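Local coordinates for nicotinate phosphoribosyltransferase (PDB 4HL7), which probably catalyses the ATP-dependent transfer of a phosphoribosyl group from phosphoribosyl diphosphate to nicotinate, giving nicotinate mononucleotide for NAD biosynthesis, at residues L55-Q60 with S140-R145; K168-R173 with Q331-C336; E253-L256 with G261-A264. All blocks are in the same frame, centred on the assembly; numbering follows the deposited sequence.

Contact 1 of 3, residues L55-Q60 with S140-R145; sequences LDAIRQ and SEVRSR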
ATOM      1  N   LEU A  55     -20.223  -0.608 -11.850  1.00 37.81           N
ATOM      2  CA  LEU A  55     -20.737   0.106 -10.702  1.00 38.31           C
ATOM      3  C   LEU A  55     -21.789  -0.728  -9.939  1.00 36.77           C
ATOM      4  O   LEU A  55     -21.723  -0.775  -8.728  1.00 37.83           O
ATOM      5  CB  LEU A  55     -21.212   1.498 -11.147  1.00 39.78           C
ATOM      6  CG  LEU A  55     -21.731   2.583 -10.213  1.00 42.67           C
ATOM      7  CD1 LEU A  55     -20.764   2.839  -9.082  1.00 40.96           C
ATOM      8  CD2 LEU A  55     -22.011   3.865 -10.998  1.00 46.44           C
ATOM      9  N   ASP A  56     -22.672  -1.479 -10.632  1.00 40.24           N
ATOM     10  CA  ASP A  56     -23.704  -2.318  -9.928  1.00 39.61           C
ATOM     11  C   ASP A  56     -23.157  -3.375  -8.957  1.00 39.34           C
ATOM     12  O   ASP A  56     -23.559  -3.414  -7.764  1.00 36.90           O
ATOM     13  CB  ASP A  56     -24.699  -2.978 -10.899  1.00 47.95           C
ATOM     14  CG  ASP A  56     -26.032  -2.222 -11.006  1.00 51.24           C
ATOM     15  OD1 ASP A  56     -26.203  -1.167 -10.356  1.00 51.99           O
ATOM     16  OD2 ASP A  56     -26.920  -2.686 -11.760  1.00 52.35           O
ATOM     17  N   ALA A  57     -22.243  -4.225  -9.446  1.00 36.30           N
ATOM     18  CA  ALA A  57     -21.648  -5.269  -8.602  1.00 34.66           C
ATOM     19  C   ALA A  57     -20.682  -4.702  -7.570  1.00 32.98           C
ATOM     20  O   ALA A  57     -20.556  -5.235  -6.463  1.00 34.18           O
ATOM     21  CB  ALA A  57     -20.963  -6.359  -9.442  1.00 36.12           C
ATOM     22  N   ILE A  58     -20.040  -3.597  -7.891  1.00 28.07           N
ATOM     23  CA  ILE A  58     -19.208  -2.982  -6.889  1.00 28.74           C
ATOM     24  C   ILE A  58     -20.088  -2.514  -5.723  1.00 28.96           C
ATOM     25  O   ILE A  58     -19.750  -2.709  -4.566  1.00 27.85           O
ATOM     26  CB  ILE A  58     -18.392  -1.831  -7.466  1.00 27.16           C
ATOM     27  CG1 ILE A  58     -17.376  -2.409  -8.433  1.00 28.43           C
ATOM     28  CG2 ILE A  58     -17.702  -1.035  -6.356  1.00 28.96           C
ATOM     29  CD1 ILE A  58     -16.657  -1.358  -9.266  1.00 30.27           C
ATOM     30  N   ARG A  59     -21.254  -1.936  -6.038  1.00 32.29           N
ATOM     31  CA  ARG A  59     -22.139  -1.406  -4.982  1.00 31.15           C
ATOM     32  C   ARG A  59     -22.538  -2.515  -4.076  1.00 29.94           C
ATOM     33  O   ARG A  59     -22.591  -2.362  -2.863  1.00 29.93           O
ATOM     34  CB  ARG A  59     -23.392  -0.864  -5.618  1.00 36.59           C
ATOM     35  CG  ARG A  59     -23.781   0.497  -5.165  1.00 38.49           C
ATOM     36  CD  ARG A  59     -24.721   1.014  -6.227  1.00 42.75           C
ATOM     37  NE  ARG A  59     -24.459   2.404  -6.465  1.00 46.12           N
ATOM     38  CZ  ARG A  59     -24.634   2.989  -7.629  1.00 43.78           C
ATOM     39  NH1 ARG A  59     -25.051   2.282  -8.666  1.00 44.35           N
ATOM     40  NH2 ARG A  59     -24.369   4.276  -7.739  1.00 49.77           N
ATOM     41  N   GLN A  60     -22.825  -3.664  -4.673  1.00 29.66           N
ATOM     42  CA  GLN A  60     -23.335  -4.775  -3.912  1.00 31.34           C
ATOM     43  C   GLN A  60     -22.259  -5.273  -2.945  1.00 29.07           C
ATOM     44  O   GLN A  60     -22.540  -5.588  -1.792  1.00 29.07           O
ATOM     45  CB  GLN A  60     -23.809  -5.879  -4.854  1.00 36.27           C
ATOM     46  CG  GLN A  60     -24.220  -7.152  -4.144  1.00 40.93           C
ATOM     47  CD  GLN A  60     -24.771  -8.167  -5.119  1.00 46.59           C
ATOM     48  OE1 GLN A  60     -24.751  -7.944  -6.333  1.00 52.37           O
ATOM     49  NE2 GLN A  60     -25.283  -9.279  -4.600  1.00 50.07           N
ATOM     50  N   SER A 140     -11.011  -4.311  -8.325  1.00 21.24           N
ATOM     51  CA  SER A 140     -10.187  -5.235  -9.123  1.00 21.02           C
ATOM     52  C   SER A 140     -10.863  -6.522  -9.492  1.00 21.61           C
ATOM     53  O   SER A 140     -10.961  -6.852 -10.698  1.00 20.74           O
ATOM     54  CB  SER A 140      -8.813  -5.504  -8.453  1.00 20.51           C
ATOM     55  OG  SER A 140      -7.977  -6.178  -9.394  1.00 23.74           O
ATOM     56  N   GLU A 141     -11.360  -7.247  -8.489  1.00 20.32           N
ATOM     57  CA  GLU A 141     -11.957  -8.556  -8.722  1.00 20.87           C
ATOM     58  C   GLU A 141     -13.310  -8.536  -9.468  1.00 22.34           C
ATOM     59  O   GLU A 141     -13.610  -9.483 -10.222  1.00 23.97           O
ATOM     60  CB  GLU A 141     -12.064  -9.379  -7.429  1.00 20.67           C
ATOM     61  CG  GLU A 141     -12.614 -10.768  -7.746  1.00 21.60           C
ATOM     62  CD  GLU A 141     -12.379 -11.803  -6.689  1.00 22.30           C
ATOM     63  OE1 GLU A 141     -13.035 -12.866  -6.792  1.00 25.68           O
ATOM     64  OE2 GLU A 141     -11.594 -11.565  -5.751  1.00 22.34           O
ATOM     65  N   VAL A 142     -14.167  -7.546  -9.177  1.00 21.54           N
ATOM     66  CA  VAL A 142     -15.394  -7.399  -9.943  1.00 23.58           C
ATOM     67  C   VAL A 142     -15.082  -7.238 -11.425  1.00 22.88           C
ATOM     68  O   VAL A 142     -15.685  -7.916 -12.294  1.00 25.37           O
ATOM     69  CB  VAL A 142     -16.240  -6.228  -9.419  1.00 22.59           C
ATOM     70  CG1 VAL A 142     -17.340  -5.865 -10.409  1.00 23.47           C
ATOM     71  CG2 VAL A 142     -16.845  -6.604  -8.070  1.00 24.35           C
ATOM     72  N   ARG A 143     -14.070  -6.436 -11.715  1.00 22.94           N
ATOM     73  CA  ARG A 143     -13.645  -6.239 -13.099  1.00 24.69           C
ATOM     74  C   ARG A 143     -13.156  -7.564 -13.712  1.00 24.53           C
ATOM     75  O   ARG A 143     -13.489  -7.885 -14.852  1.00 25.48           O
ATOM     76  CB  ARG A 143     -12.554  -5.154 -13.149  1.00 25.27           C
ATOM     77  CG  ARG A 143     -12.121  -4.745 -14.542  1.00 27.64           C
ATOM     78  CD  ARG A 143     -10.780  -5.385 -14.909  1.00 29.51           C
ATOM     79  NE  ARG A 143     -10.113  -4.684 -16.022  1.00 29.10           N
ATOM     80  CZ  ARG A 143      -8.845  -4.879 -16.373  1.00 29.10           C
ATOM     81  NH1 ARG A 143      -8.094  -5.760 -15.713  1.00 25.65           N
ATOM     82  NH2 ARG A 143      -8.317  -4.167 -17.365  1.00 29.36           N
ATOM     83  N   SER A 144     -12.359  -8.318 -12.962  1.00 22.58           N
ATOM     84  CA  SER A 144     -11.958  -9.641 -13.404  1.00 21.86           C
ATOM     85  C   SER A 144     -13.146 -10.530 -13.720  1.00 22.71           C
ATOM     86  O   SER A 144     -13.206 -11.096 -14.813  1.00 23.73           O
ATOM     87  CB  SER A 144     -11.041 -10.342 -12.386  1.00 20.92           C
ATOM     88  OG  SER A 144      -9.877  -9.528 -12.138  1.00 19.85           O
ATOM     89  N   ARG A 145     -14.085 -10.651 -12.765  1.00 21.57           N
ATOM     90  CA  ARG A 145     -15.308 -11.462 -12.958  1.00 23.10           C
ATOM     91  C   ARG A 145     -16.126 -11.034 -14.135  1.00 24.96           C
ATOM     92  O   ARG A 145     -16.763 -11.899 -14.829  1.00 25.39           O
ATOM     93  CB  ARG A 145     -16.166 -11.394 -11.688  1.00 22.98           C
ATOM     94  CG  ARG A 145     -15.546 -12.202 -10.583  1.00 23.97           C
ATOM     95  CD  ARG A 145     -16.117 -11.809  -9.226  1.00 26.70           C
ATOM     96  NE  ARG A 145     -15.505 -12.607  -8.152  1.00 28.23           N
ATOM     97  CZ  ARG A 145     -16.163 -13.433  -7.356  1.00 31.48           C
ATOM     98  NH1 ARG A 145     -17.470 -13.641  -7.550  1.00 37.18           N
ATOM     99  NH2 ARG A 145     -15.506 -14.088  -6.393  1.00 27.34           N
TER
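E141 OE1, one residue before the V142 that meets A57 and I58 on the other helix, is gripped twice by R145 a turn later: NE and NH2 both lie 2.8 Å from it. The guanidinium comes side-on, with the oxygen almost in its plane. Both N-H groups reach the anti side of OE1, from one face of the carboxylate, and both bonds are bent (145° and 144°). E141 OE2 accepts from S192 N, so the carboxylate is held at both oxygens.

The contact itself is apolar. V142 CG1, anti to the backbone N (chi1 166°), points toward helix 52-64. It lies 3.8 Å from A57 CB and 4.0 Å from I58 CG1, while the side chains of I58 and V142 cross obliquely. I58 and V142 CA atoms are 6.6 Å apart, a close approach of helices 52-64 and 131-147. I58 also rests on M106 of strand 104-109, tying this helix pair to the five-stranded antiparallel sheet. The chemistry implies a division of labour: methyl and methylene groups join the helices, while the E141-R145 pair lies within helix 131-147 and R143 of the same helix reaches out to E48.

Contact 2 of 3, residues K168-R173 with Q331-C336; sequences KAEIER and QALELC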
ATOM      1  N   LYS A 168      15.271 -18.359  -9.897  1.00 22.57           N
ATOM      2  CA  LYS A 168      16.197 -19.350  -9.287  1.00 24.74           C
ATOM      3  C   LYS A 168      17.501 -19.496 -10.128  1.00 24.35           C
ATOM      4  O   LYS A 168      18.660 -19.447  -9.577  1.00 23.47           O
ATOM      5  CB  LYS A 168      15.512 -20.716  -9.162  1.00 25.73           C
ATOM      6  CG  LYS A 168      14.549 -20.827  -7.973  1.00 29.78           C
ATOM      7  CD  LYS A 168      13.796 -22.177  -8.050  1.00 32.76           C
ATOM      8  CE  LYS A 168      13.487 -22.728  -6.671  1.00 41.46           C
ATOM      9  NZ  LYS A 168      12.304 -23.653  -6.658  1.00 44.16           N
ATOM     10  N   ALA A 169      17.310 -19.575 -11.445  1.00 24.06           N
ATOM     11  CA  ALA A 169      18.392 -19.773 -12.385  1.00 25.43           C
ATOM     12  C   ALA A 169      19.372 -18.614 -12.328  1.00 24.16           C
ATOM     13  O   ALA A 169      20.602 -18.827 -12.275  1.00 26.05           O
ATOM     14  CB  ALA A 169      17.856 -19.985 -13.804  1.00 23.38           C
ATOM     15  N   GLU A 170      18.848 -17.394 -12.335  1.00 22.66           N
ATOM     16  CA  GLU A 170      19.664 -16.194 -12.219  1.00 22.15           C
ATOM     17  C   GLU A 170      20.315 -16.011 -10.861  1.00 22.14           C
ATOM     18  O   GLU A 170      21.478 -15.584 -10.796  1.00 24.70           O
ATOM     19  CB  GLU A 170      18.869 -14.919 -12.617  1.00 22.38           C
ATOM     20  CG  GLU A 170      18.704 -14.810 -14.132  1.00 22.91           C
ATOM     21  CD  GLU A 170      20.030 -14.676 -14.854  1.00 23.83           C
ATOM     22  OE1 GLU A 170      20.595 -15.715 -15.281  1.00 27.37           O
ATOM     23  OE2 GLU A 170      20.544 -13.541 -14.968  1.00 26.51           O
ATOM     24  N   ILE A 171      19.624 -16.419  -9.798  1.00 21.20           N
ATOM     25  CA  ILE A 171      20.193 -16.383  -8.449  1.00 22.90           C
ATOM     26  C   ILE A 171      21.407 -17.308  -8.332  1.00 22.73           C
ATOM     27  O   ILE A 171      22.444 -16.878  -7.829  1.00 23.87           O
ATOM     28  CB  ILE A 171      19.119 -16.650  -7.380  1.00 22.31           C
ATOM     29  CG1 ILE A 171      18.322 -15.334  -7.158  1.00 21.06           C
ATOM     30  CG2 ILE A 171      19.730 -17.043  -6.017  1.00 23.57           C
ATOM     31  CD1 ILE A 171      17.080 -15.552  -6.265  1.00 24.05           C
ATOM     32  N   GLU A 172      21.274 -18.514  -8.884  1.00 25.31           N
ATOM     33  CA  GLU A 172      22.378 -19.499  -8.902  1.00 26.09           C
ATOM     34  C   GLU A 172      23.525 -18.973  -9.748  1.00 26.94           C
ATOM     35  O   GLU A 172      24.658 -18.954  -9.310  1.00 26.77           O
ATOM     36  CB  GLU A 172      21.867 -20.856  -9.427  1.00 27.39           C
ATOM     37  CG  GLU A 172      22.840 -22.040  -9.303  1.00 33.91           C
ATOM     38  N   ARG A 173      23.229 -18.556 -10.986  1.00 26.36           N
ATOM     39  CA  ARG A 173      24.275 -18.080 -11.890  1.00 27.31           C
ATOM     40  C   ARG A 173      25.100 -16.928 -11.350  1.00 28.07           C
ATOM     41  O   ARG A 173      26.312 -16.923 -11.495  1.00 27.34           O
ATOM     42  CB  ARG A 173      23.695 -17.754 -13.273  1.00 28.45           C
ATOM     43  CG  ARG A 173      24.696 -17.233 -14.303  1.00 30.66           C
ATOM     44  CD  ARG A 173      24.043 -17.055 -15.680  1.00 29.48           C
ATOM     45  NE  ARG A 173      23.330 -15.782 -15.816  1.00 30.03           N
ATOM     46  CZ  ARG A 173      23.927 -14.606 -15.997  1.00 32.04           C
ATOM     47  NH1 ARG A 173      25.256 -14.554 -16.064  1.00 31.33           N
ATOM     48  NH2 ARG A 173      23.207 -13.487 -16.130  1.00 30.59           N
ATOM     49  N   GLN A 331      14.392  -6.483 -11.995  1.00 18.25           N
ATOM     50  CA  GLN A 331      14.733  -5.263 -11.236  1.00 18.24           C
ATOM     51  C   GLN A 331      15.267  -5.604  -9.792  1.00 17.50           C
ATOM     52  O   GLN A 331      16.236  -5.001  -9.287  1.00 15.89           O
ATOM     53  CB  GLN A 331      13.492  -4.396 -11.111  1.00 18.10           C
ATOM     54  CG  GLN A 331      13.059  -3.621 -12.368  1.00 19.34           C
ATOM     55  CD  GLN A 331      11.833  -2.707 -12.059  1.00 21.96           C
ATOM     56  OE1 GLN A 331      11.921  -1.804 -11.246  1.00 21.54           O
ATOM     57  NE2 GLN A 331      10.701  -2.984 -12.689  1.00 23.74           N
ATOM     58  N   ALA A 332      14.644  -6.577  -9.167  1.00 16.89           N
ATOM     59  CA  ALA A 332      14.976  -6.919  -7.790  1.00 17.74           C
ATOM     60  C   ALA A 332      16.406  -7.481  -7.766  1.00 17.88           C
ATOM     61  O   ALA A 332      17.240  -7.047  -6.939  1.00 19.72           O
ATOM     62  CB  ALA A 332      13.983  -7.906  -7.238  1.00 16.15           C
ATOM     63  N   LEU A 333      16.717  -8.369  -8.731  1.00 18.20           N
ATOM     64  CA  LEU A 333      18.087  -8.977  -8.727  1.00 18.59           C
ATOM     65  C   LEU A 333      19.169  -7.929  -8.929  1.00 17.92           C
ATOM     66  O   LEU A 333      20.263  -8.011  -8.347  1.00 19.21           O
ATOM     67  CB  LEU A 333      18.203 -10.125  -9.722  1.00 18.19           C
ATOM     68  CG  LEU A 333      17.319 -11.353  -9.438  1.00 20.14           C
ATOM     69  CD1 LEU A 333      17.518 -12.485 -10.493  1.00 22.79           C
ATOM     70  CD2 LEU A 333      17.469 -11.898  -8.011  1.00 22.40           C
ATOM     71  N   GLU A 334      18.906  -6.958  -9.789  1.00 18.85           N
ATOM     72  CA  GLU A 334      19.832  -5.835  -9.990  1.00 18.82           C
ATOM     73  C   GLU A 334      20.081  -5.072  -8.683  1.00 20.06           C
ATOM     74  O   GLU A 334      21.236  -4.632  -8.387  1.00 19.02           O
ATOM     75  CB  GLU A 334      19.263  -4.867 -11.043  1.00 20.66           C
ATOM     76  CG  GLU A 334      20.208  -3.761 -11.436  1.00 22.19           C
ATOM     77  CD  GLU A 334      19.578  -2.748 -12.392  1.00 23.53           C
ATOM     78  OE1 GLU A 334      20.382  -2.047 -13.039  1.00 27.15           O
ATOM     79  OE2 GLU A 334      18.314  -2.639 -12.476  1.00 21.41           O
ATOM     80  N   LEU A 335      19.007  -4.845  -7.937  1.00 19.16           N
ATOM     81  CA  LEU A 335      19.110  -4.142  -6.643  1.00 17.06           C
ATOM     82  C   LEU A 335      19.867  -5.016  -5.651  1.00 17.53           C
ATOM     83  O   LEU A 335      20.663  -4.474  -4.859  1.00 17.69           O
ATOM     84  CB  LEU A 335      17.712  -3.747  -6.128  1.00 15.78           C
ATOM     85  CG  LEU A 335      17.251  -2.486  -6.887  1.00 16.44           C
ATOM     86  CD1 LEU A 335      15.734  -2.313  -6.703  1.00 19.04           C
ATOM     87  CD2 LEU A 335      17.961  -1.219  -6.449  1.00 19.50           C
ATOM     88  N   CYS A 336      19.641  -6.350  -5.713  1.00 16.73           N
ATOM     89  CA  CYS A 336      20.400  -7.292  -4.837  1.00 18.83           C
ATOM     90  C   CYS A 336      21.912  -7.115  -5.009  1.00 18.86           C
ATOM     91  O   CYS A 336      22.640  -7.030  -4.028  1.00 17.75           O
ATOM     92  CB  CYS A 336      20.073  -8.733  -5.156  1.00 18.15           C
ATOM     93  SG  CYS A 336      18.431  -9.275  -4.614  1.00 20.35           S
TER
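L333 is the residue of Q331-C336 that meets E170 and I171, and its neighbours in sequence face other parts of the fold. It projects toward helix 155-174 and splits its two methyls between two residues. CD1 lies 3.5 Å from E170 CB, the apolar root of that glutamate, and CD2 lies 3.6 Å from I171 CG1, with I171 CD1 at 4.1 Å. The side chains of I171 and L333 cross at about a right angle. With chi1 at -80°, I171 holds CG1 beside its backbone N, and L333 CD2 meets it there.

Farther along, L335 packs on P298 and F299, and the carbonyl of C336 accepts from N178 ND2. Helix 329-339 is the helix of a beta-alpha-beta crossover between the adjacent parallel strands 320-323 and 344-349 of the barrel-like domain. Helix 155-174 packs against the face that carries L333, while A332, L335 and C336 touch F347 of strand 344-349.

E170 bends at chi2 (-63°), taking its carboxylate away from L333. There R173 holds it side-on, NE to OE1 at 2.8 Å and NH2 to OE2 at 2.9 Å, and R174 adds a salt bridge to OE2. The chemistry implies that the charge of E170 is probably balanced within its own helix, leaving its CB to an apolar contact.

Contact 3 of 3, residues E253-L256 with G261-A264; sequences ERWL and GMLA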
ATOM      1  N   GLU A 253       7.658  10.478  15.108  1.00 13.74           N
ATOM      2  CA  GLU A 253       7.705  10.309  16.537  1.00 14.21           C
ATOM      3  C   GLU A 253       6.490   9.562  17.062  1.00 14.44           C
ATOM      4  O   GLU A 253       6.606   8.708  17.936  1.00 14.69           O
ATOM      5  CB  GLU A 253       7.823  11.716  17.194  1.00 15.39           C
ATOM      6  CG  GLU A 253       9.175  12.334  16.823  1.00 17.52           C
ATOM      7  CD  GLU A 253       9.278  13.751  17.335  1.00 27.56           C
ATOM      8  OE1 GLU A 253       8.239  14.393  17.431  1.00 27.54           O
ATOM      9  OE2 GLU A 253      10.390  14.199  17.620  1.00 24.14           O
ATOM     10  N   ARG A 254       5.312   9.897  16.562  1.00 14.76           N
ATOM     11  CA  ARG A 254       4.085   9.359  17.136  1.00 16.20           C
ATOM     12  C   ARG A 254       3.880   7.897  16.749  1.00 16.26           C
ATOM     13  O   ARG A 254       3.211   7.175  17.456  1.00 16.43           O
ATOM     14  CB  ARG A 254       2.888  10.174  16.691  1.00 17.20           C
ATOM     15  CG  ARG A 254       2.873  11.490  17.474  1.00 25.42           C
ATOM     16  CD  ARG A 254       1.481  11.985  17.770  1.00 27.11           C
ATOM     17  NE  ARG A 254       1.411  12.519  19.143  1.00 32.08           N
ATOM     18  CZ  ARG A 254       0.300  12.961  19.709  1.00 34.16           C
ATOM     19  NH1 ARG A 254      -0.829  12.976  19.006  1.00 30.25           N
ATOM     20  NH2 ARG A 254       0.319  13.427  20.967  1.00 34.76           N
ATOM     21  N   TRP A 255       4.451   7.450  15.631  1.00 13.88           N
ATOM     22  CA  TRP A 255       4.387   6.008  15.338  1.00 14.95           C
ATOM     23  C   TRP A 255       5.062   5.221  16.467  1.00 15.31           C
ATOM     24  O   TRP A 255       4.586   4.191  16.915  1.00 15.50           O
ATOM     25  CB  TRP A 255       5.073   5.684  13.992  1.00 15.30           C
ATOM     26  CG  TRP A 255       4.888   4.242  13.587  1.00 15.67           C
ATOM     27  CD1 TRP A 255       5.763   3.157  13.737  1.00 18.47           C
ATOM     28  CD2 TRP A 255       3.658   3.665  13.064  1.00 17.80           C
ATOM     29  NE1 TRP A 255       5.146   1.970  13.277  1.00 20.76           N
ATOM     30  CE2 TRP A 255       3.910   2.251  12.821  1.00 19.43           C
ATOM     31  CE3 TRP A 255       2.417   4.187  12.743  1.00 19.67           C
ATOM     32  CZ2 TRP A 255       2.925   1.402  12.302  1.00 22.33           C
ATOM     33  CZ3 TRP A 255       1.453   3.322  12.192  1.00 20.60           C
ATOM     34  CH2 TRP A 255       1.719   1.977  11.974  1.00 22.05           C
ATOM     35  N   LEU A 256       6.221   5.712  16.905  1.00 15.90           N
ATOM     36  CA  LEU A 256       6.987   5.076  17.986  1.00 16.32           C
ATOM     37  C   LEU A 256       6.247   5.097  19.348  1.00 17.55           C
ATOM     38  O   LEU A 256       6.367   4.175  20.124  1.00 23.13           O
ATOM     39  CB  LEU A 256       8.328   5.774  18.138  1.00 15.53           C
ATOM     40  CG  LEU A 256       9.216   5.635  16.862  1.00 15.08           C
ATOM     41  CD1 LEU A 256      10.546   6.397  17.086  1.00 13.63           C
ATOM     42  CD2 LEU A 256       9.468   4.198  16.303  1.00 14.31           C
ATOM     43  N   GLY A 261       6.793  -1.818  20.380  1.00 20.66           N
ATOM     44  CA  GLY A 261       7.847  -2.360  19.537  1.00 20.47           C
ATOM     45  C   GLY A 261       7.399  -2.748  18.139  1.00 19.55           C
ATOM     46  O   GLY A 261       8.062  -3.561  17.515  1.00 22.10           O
HETATM   47  N   MSE A 262       6.275  -2.169  17.659  1.00 18.85           N
HETATM   48  CA  MSE A 262       5.788  -2.438  16.282  1.00 20.29           C
HETATM   49  C   MSE A 262       6.905  -2.196  15.282  1.00 22.04           C
HETATM   50  O   MSE A 262       7.625  -1.189  15.367  1.00 20.89           O
HETATM   51  CB  MSE A 262       4.561  -1.557  15.983  1.00 19.82           C
HETATM   52  CG  MSE A 262       3.979  -1.530  14.542  1.00 20.56           C
HETATM   53 SE   MSE A 262       3.267  -3.355  14.271  1.00 32.40          SE
HETATM   54  CE  MSE A 262       1.610  -3.387  15.443  1.00 25.52           C
ATOM     55  N   LEU A 263       7.021  -3.093  14.296  1.00 20.26           N
ATOM     56  CA  LEU A 263       7.885  -2.787  13.108  1.00 20.54           C
ATOM     57  C   LEU A 263       7.709  -1.330  12.635  1.00 20.15           C
ATOM     58  O   LEU A 263       6.588  -0.807  12.487  1.00 17.36           O
ATOM     59  CB  LEU A 263       7.639  -3.779  11.993  1.00 22.31           C
ATOM     60  CG  LEU A 263       8.480  -3.648  10.695  1.00 23.09           C
ATOM     61  CD1 LEU A 263       9.912  -4.090  11.008  1.00 21.99           C
ATOM     62  CD2 LEU A 263       7.850  -4.517   9.621  1.00 23.82           C
ATOM     63  N   ALA A 264       8.833  -0.659  12.430  1.00 18.27           N
ATOM     64  CA  ALA A 264       8.827   0.723  12.061  1.00 19.36           C
ATOM     65  C   ALA A 264       9.640   0.906  10.812  1.00 16.53           C
ATOM     66  O   ALA A 264      10.903   0.969  10.868  1.00 17.92           O
ATOM     67  CB  ALA A 264       9.379   1.565  13.180  1.00 17.87           C
TER
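The indole of W255 points its N-H edge at the loop G261-A264, where L263 O lies close to the ring plane, 3.2 Å from NE1. The N-H...O angle is 158°, and at the acceptor the donor stands 29° off the carbonyl plane. With CG anti to the backbone N (chi1 -173°), the indole extends toward the loop.

Two apolar groups approach the indole obliquely from opposite sides of its plane, M262 CG near CZ2 and A264 CB near CD1. CG of M262, a selenomethionine here, lies 3.8 Å from W255 CZ2, and the two side chains slant across one another. M262 then bends at chi2 and chi3. The methyl carbon CB of A264 lies 4.0 Å from W255 CD1 and 4.1 Å from L256 CD2, so it meets both helix residues. L256 starts away from the loop, yet its end comes round to A264.

Helix 247-258 and strand 265-267 are successive elements of the parallel barrel-like domain, and this contact folds the connecting loop back on the helix just before the strand begins. At that point A264 N donates to D289 OD2, and A264 also pairs through its backbone with D289, just ahead of strand 290-293.

Further aromatic rings adjoin W255: W234 meets it edge-to-face, and the F259 ring also meets it. Y288 touches W255, L256 and A264 alike.

Overall arrangement
The three contacts lie far apart, their centres 32 to 37 Å from one another. Contact 1 belongs to the region of the antiparallel sheet; contact 2 joins helix 155-174 to a helix of the parallel barrel-like domain, and contact 3 lies within that domain. Contacts 1 and 3 fall on opposite sides of the chain's centre. Consecutive helices 131-147 and 155-174 lead from contact 1 to contact 2; the nearest atoms of the two contacts are about 19 Å apart. Contact 3 is nested within the chain loop that contact 2 closes, with about 18 Å between nearest atoms. Contact 3 also adjoins helix 232-241 through W234; that helix begins at H232, the predicted autophosphorylation site, which is unmodified here.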